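Local coordinates for sporozoite microneme protein essential for cell traversal (Plasmodium berghei, PDB 4U5A) that is a four-helix-bundle protein of the sporozoite micronemes, probably needed by the malaria parasite to traverse host cells, at residues K29-E40 with L54-L65. Numbering follows the deposited sequence.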
# COMPACT_ATOMS: atom_id res chain seq x y z
N LYS A 29 -4.06 -2.97 -3.76
CA LYS A 29 -5.09 -1.96 -3.99
C LYS A 29 -6.40 -2.42 -3.38
O LYS A 29 -7.08 -1.64 -2.69
CB LYS A 29 -5.27 -1.69 -5.49
CG LYS A 29 -4.13 -0.89 -6.12
CD LYS A 29 -4.57 -0.20 -7.40
CE LYS A 29 -4.65 -1.15 -8.58
NZ LYS A 29 -5.17 -0.44 -9.79
N GLN A 30 -6.76 -3.67 -3.62
CA GLN A 30 -8.00 -4.22 -3.07
C GLN A 30 -7.95 -4.25 -1.55
O GLN A 30 -8.95 -3.96 -0.89
CB GLN A 30 -8.27 -5.62 -3.64
CG GLN A 30 -9.58 -6.23 -3.17
CD GLN A 30 -10.78 -5.32 -3.41
OE1 GLN A 30 -11.61 -5.14 -2.52
NE2 GLN A 30 -10.87 -4.75 -4.60
N THR A 31 -6.80 -4.60 -0.98
CA THR A 31 -6.65 -4.61 0.47
C THR A 31 -6.92 -3.23 1.08
O THR A 31 -7.70 -3.09 2.03
CB THR A 31 -5.25 -5.09 0.89
OG1 THR A 31 -5.02 -6.42 0.39
CG2 THR A 31 -5.12 -5.09 2.41
N ILE A 32 -6.28 -2.20 0.52
CA ILE A 32 -6.45 -0.83 1.02
C ILE A 32 -7.89 -0.34 0.82
O ILE A 32 -8.47 0.34 1.68
CB ILE A 32 -5.46 0.13 0.35
CG1 ILE A 32 -4.02 -0.37 0.57
CG2 ILE A 32 -5.62 1.54 0.90
CD1 ILE A 32 -2.96 0.51 -0.08
N LYS A 33 -8.47 -0.69 -0.33
CA LYS A 33 -9.87 -0.37 -0.57
C LYS A 33 -10.73 -1.00 0.52
O LYS A 33 -11.66 -0.37 1.01
CB LYS A 33 -10.33 -0.84 -1.95
CG LYS A 33 -11.72 -0.34 -2.32
CD LYS A 33 -11.79 1.19 -2.25
CE LYS A 33 -13.18 1.70 -2.62
NZ LYS A 33 -13.64 1.22 -3.94
N ASP A 34 -10.41 -2.24 0.89
CA ASP A 34 -11.10 -2.92 1.99
C ASP A 34 -10.93 -2.17 3.30
O ASP A 34 -11.86 -2.13 4.11
CB ASP A 34 -10.60 -4.35 2.15
CG ASP A 34 -11.14 -5.28 1.09
OD1 ASP A 34 -12.09 -4.89 0.39
OD2 ASP A 34 -10.61 -6.41 0.97
N LEU A 35 -9.76 -1.57 3.52
CA LEU A 35 -9.56 -0.73 4.69
C LEU A 35 -10.60 0.38 4.70
O LEU A 35 -11.37 0.53 5.66
CB LEU A 35 -8.15 -0.13 4.72
CG LEU A 35 -6.97 -1.02 5.09
CD1 LEU A 35 -5.68 -0.20 5.13
CD2 LEU A 35 -7.20 -1.70 6.43
N PHE A 36 -10.63 1.14 3.61
CA PHE A 36 -11.57 2.26 3.51
C PHE A 36 -13.04 1.83 3.61
O PHE A 36 -13.83 2.51 4.26
CB PHE A 36 -11.33 3.02 2.20
CG PHE A 36 -10.25 4.05 2.30
CD1 PHE A 36 -10.52 5.32 2.79
CD2 PHE A 36 -8.95 3.76 1.91
CE1 PHE A 36 -9.53 6.27 2.89
CE2 PHE A 36 -7.95 4.71 2.01
CZ PHE A 36 -8.24 5.97 2.50
N LEU A 37 -13.40 0.71 2.99
CA LEU A 37 -14.77 0.21 3.04
C LEU A 37 -15.16 -0.19 4.45
O LEU A 37 -16.28 0.09 4.90
CB LEU A 37 -14.95 -0.97 2.09
CG LEU A 37 -14.84 -0.68 0.59
CD1 LEU A 37 -15.12 -1.93 -0.23
CD2 LEU A 37 -15.77 0.45 0.18
N ASP A 38 -14.25 -0.86 5.15
CA ASP A 38 -14.48 -1.27 6.52
C ASP A 38 -14.64 -0.05 7.43
O ASP A 38 -15.40 -0.08 8.40
CB ASP A 38 -13.35 -2.17 7.03
CG ASP A 38 -13.34 -3.53 6.36
OD1 ASP A 38 -14.39 -3.93 5.82
OD2 ASP A 38 -12.28 -4.18 6.36
N ILE A 39 -13.92 1.02 7.11
CA ILE A 39 -14.08 2.26 7.87
C ILE A 39 -15.42 2.93 7.57
O ILE A 39 -16.04 3.51 8.45
CB ILE A 39 -12.93 3.26 7.57
CG1 ILE A 39 -11.58 2.65 7.93
CG2 ILE A 39 -13.13 4.55 8.34
CD1 ILE A 39 -10.42 3.60 7.76
N GLU A 40 -15.88 2.82 6.32
CA GLU A 40 -17.16 3.41 5.95
C GLU A 40 -18.36 2.61 6.46
O GLU A 40 -19.36 2.47 5.76
CB GLU A 40 -17.25 3.52 4.42
CG GLU A 40 -16.15 4.35 3.78
CD GLU A 40 -16.13 4.22 2.26
OE1 GLU A 40 -17.10 3.67 1.69
OE2 GLU A 40 -15.13 4.64 1.64
N LEU A 54 -14.73 9.94 2.97
CA LEU A 54 -13.77 8.84 3.01
C LEU A 54 -13.61 8.19 1.64
O LEU A 54 -12.51 7.80 1.26
CB LEU A 54 -14.21 7.79 4.04
CG LEU A 54 -14.24 8.21 5.51
CD1 LEU A 54 -14.83 7.11 6.36
CD2 LEU A 54 -12.84 8.56 5.99
N SER A 55 -14.72 8.07 0.92
CA SER A 55 -14.69 7.51 -0.43
C SER A 55 -13.88 8.40 -1.36
O SER A 55 -13.23 7.92 -2.28
CB SER A 55 -16.10 7.30 -0.97
OG SER A 55 -16.73 6.19 -0.35
N LYS A 56 -13.94 9.71 -1.12
CA LYS A 56 -13.08 10.64 -1.83
C LYS A 56 -11.62 10.36 -1.47
O LYS A 56 -10.77 10.27 -2.34
CB LYS A 56 -13.46 12.08 -1.51
N TYR A 57 -11.36 10.25 -0.16
CA TYR A 57 -10.01 9.99 0.34
C TYR A 57 -9.38 8.73 -0.26
O TYR A 57 -8.17 8.65 -0.43
CB TYR A 57 -10.02 9.87 1.86
CG TYR A 57 -9.93 11.20 2.59
CD1 TYR A 57 -9.79 12.39 1.89
CD2 TYR A 57 -10.00 11.25 3.97
CE1 TYR A 57 -9.71 13.60 2.56
CE2 TYR A 57 -9.92 12.46 4.64
CZ TYR A 57 -9.77 13.63 3.93
OH TYR A 57 -9.70 14.82 4.61
N SER A 58 -10.22 7.74 -0.55
CA SER A 58 -9.74 6.43 -0.99
C SER A 58 -9.20 6.41 -2.43
O SER A 58 -8.62 5.42 -2.86
CB SER A 58 -10.85 5.40 -0.86
OG SER A 58 -11.95 5.72 -1.70
N PHE A 59 -9.39 7.50 -3.16
CA PHE A 59 -9.02 7.53 -4.57
C PHE A 59 -7.54 7.82 -4.78
O PHE A 59 -6.94 7.37 -5.76
CB PHE A 59 -9.87 8.55 -5.33
CG PHE A 59 -11.29 8.12 -5.54
CD1 PHE A 59 -11.63 6.77 -5.53
CD2 PHE A 59 -12.29 9.05 -5.76
CE1 PHE A 59 -12.94 6.36 -5.73
CE2 PHE A 59 -13.60 8.65 -5.96
CZ PHE A 59 -13.92 7.30 -5.94
N VAL A 60 -6.94 8.56 -3.85
CA VAL A 60 -5.54 8.93 -3.98
C VAL A 60 -4.58 7.74 -3.79
O VAL A 60 -3.65 7.59 -4.58
CB VAL A 60 -5.18 10.08 -3.00
CG1 VAL A 60 -3.74 10.52 -3.20
CG2 VAL A 60 -6.11 11.25 -3.21
N PRO A 61 -4.79 6.89 -2.76
CA PRO A 61 -3.88 5.75 -2.63
C PRO A 61 -3.91 4.83 -3.84
O PRO A 61 -2.87 4.26 -4.18
CB PRO A 61 -4.40 5.03 -1.38
CG PRO A 61 -5.05 6.08 -0.59
CD PRO A 61 -5.70 6.98 -1.60
N GLU A 62 -5.06 4.70 -4.50
CA GLU A 62 -5.16 3.87 -5.70
C GLU A 62 -4.34 4.47 -6.82
O GLU A 62 -3.70 3.75 -7.59
CB GLU A 62 -6.63 3.71 -6.14
CG GLU A 62 -6.79 2.73 -7.32
CD GLU A 62 -8.21 2.60 -7.81
OE1 GLU A 62 -9.11 3.26 -7.24
OE2 GLU A 62 -8.44 1.82 -8.76
N GLU A 63 -4.35 5.79 -6.91
CA GLU A 63 -3.57 6.48 -7.92
C GLU A 63 -2.08 6.26 -7.73
O GLU A 63 -1.35 6.04 -8.70
CB GLU A 63 -3.90 7.97 -7.93
CG GLU A 63 -5.31 8.30 -8.39
CD GLU A 63 -5.63 9.79 -8.31
OE1 GLU A 63 -5.03 10.48 -7.46
OE2 GLU A 63 -6.47 10.26 -9.11
N LYS A 64 -1.63 6.28 -6.48
CA LYS A 64 -0.22 6.09 -6.16
C LYS A 64 0.25 4.69 -6.51
O LYS A 64 1.38 4.49 -6.94
CB LYS A 64 0.03 6.37 -4.68
CG LYS A 64 -0.24 7.80 -4.24
CD LYS A 64 0.80 8.74 -4.83
CE LYS A 64 0.52 10.19 -4.47
NZ LYS A 64 1.58 11.08 -5.01
N LEU A 65 -0.63 3.71 -6.33
CA LEU A 65 -0.28 2.33 -6.63
C LEU A 65 -0.34 2.09 -8.14
O LEU A 65 0.38 1.24 -8.66
CB LEU A 65 -1.22 1.37 -5.88
CG LEU A 65 -1.05 1.42 -4.36
CD1 LEU A 65 -1.92 0.38 -3.66
CD2 LEU A 65 0.40 1.24 -3.97
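The ring of F36 lies flat against the turn that joins helix 49-57 to helix 59-84. One face receives S58 CB in a CH-pi contact, 3.7 Å from the ring centroid and displaced toward the CG side, while Y57 CB, P61 CG and the carbonyl oxygen of L54 approach the ring obliquely. A small serine suits this spot, because its short side chain lets the broad ring come close to the backbone. With chi1 at 63°, S58 OG sits between its own backbone N and carbonyl carbon, and it donates a 2.6 Å hydrogen bond to S55 O from above the carbonyl plane, tying its hydroxyl to the preceding helical turn. P61, which has no N-H to give, fits in the first turn of helix 59-84 and offers its ring carbons to F36 and I32.

Toward the end of helix 10-39, I39 CG2 meets L54 CD1 at 3.7 Å, the two side chains crossing at about a right angle. E40 runs past L54 in the opposite sense, resting its CG on the leucine and extending its carboxylate to the hydroxyl of S55; E40 OE2 lies 3.0 Å from S55 OG in a weak bond and not a settled one, since V51 O is a second possible acceptor of the same S55 proton.

In the other direction, I32 CD1 and L65 CD1 meet tip to tip at 3.7 Å, and L65 also touches L109 of helix 88-126. K29 slides its CG past L65 in the opposite sense, and its CD crosses E62 CG almost squarely. K29 NZ is hydrogen-bonded to N66 OD1 and stays 4.1 Å from E62 OE2, beyond salt-bridge distance. The axes of 29-39 and 59-65 run antiparallel, their N-to-C directions 171° apart, as neighbouring helices do in a four-helix bundle, here with the F36 ring packed over the junction between helix 49-57 and helix 59-84.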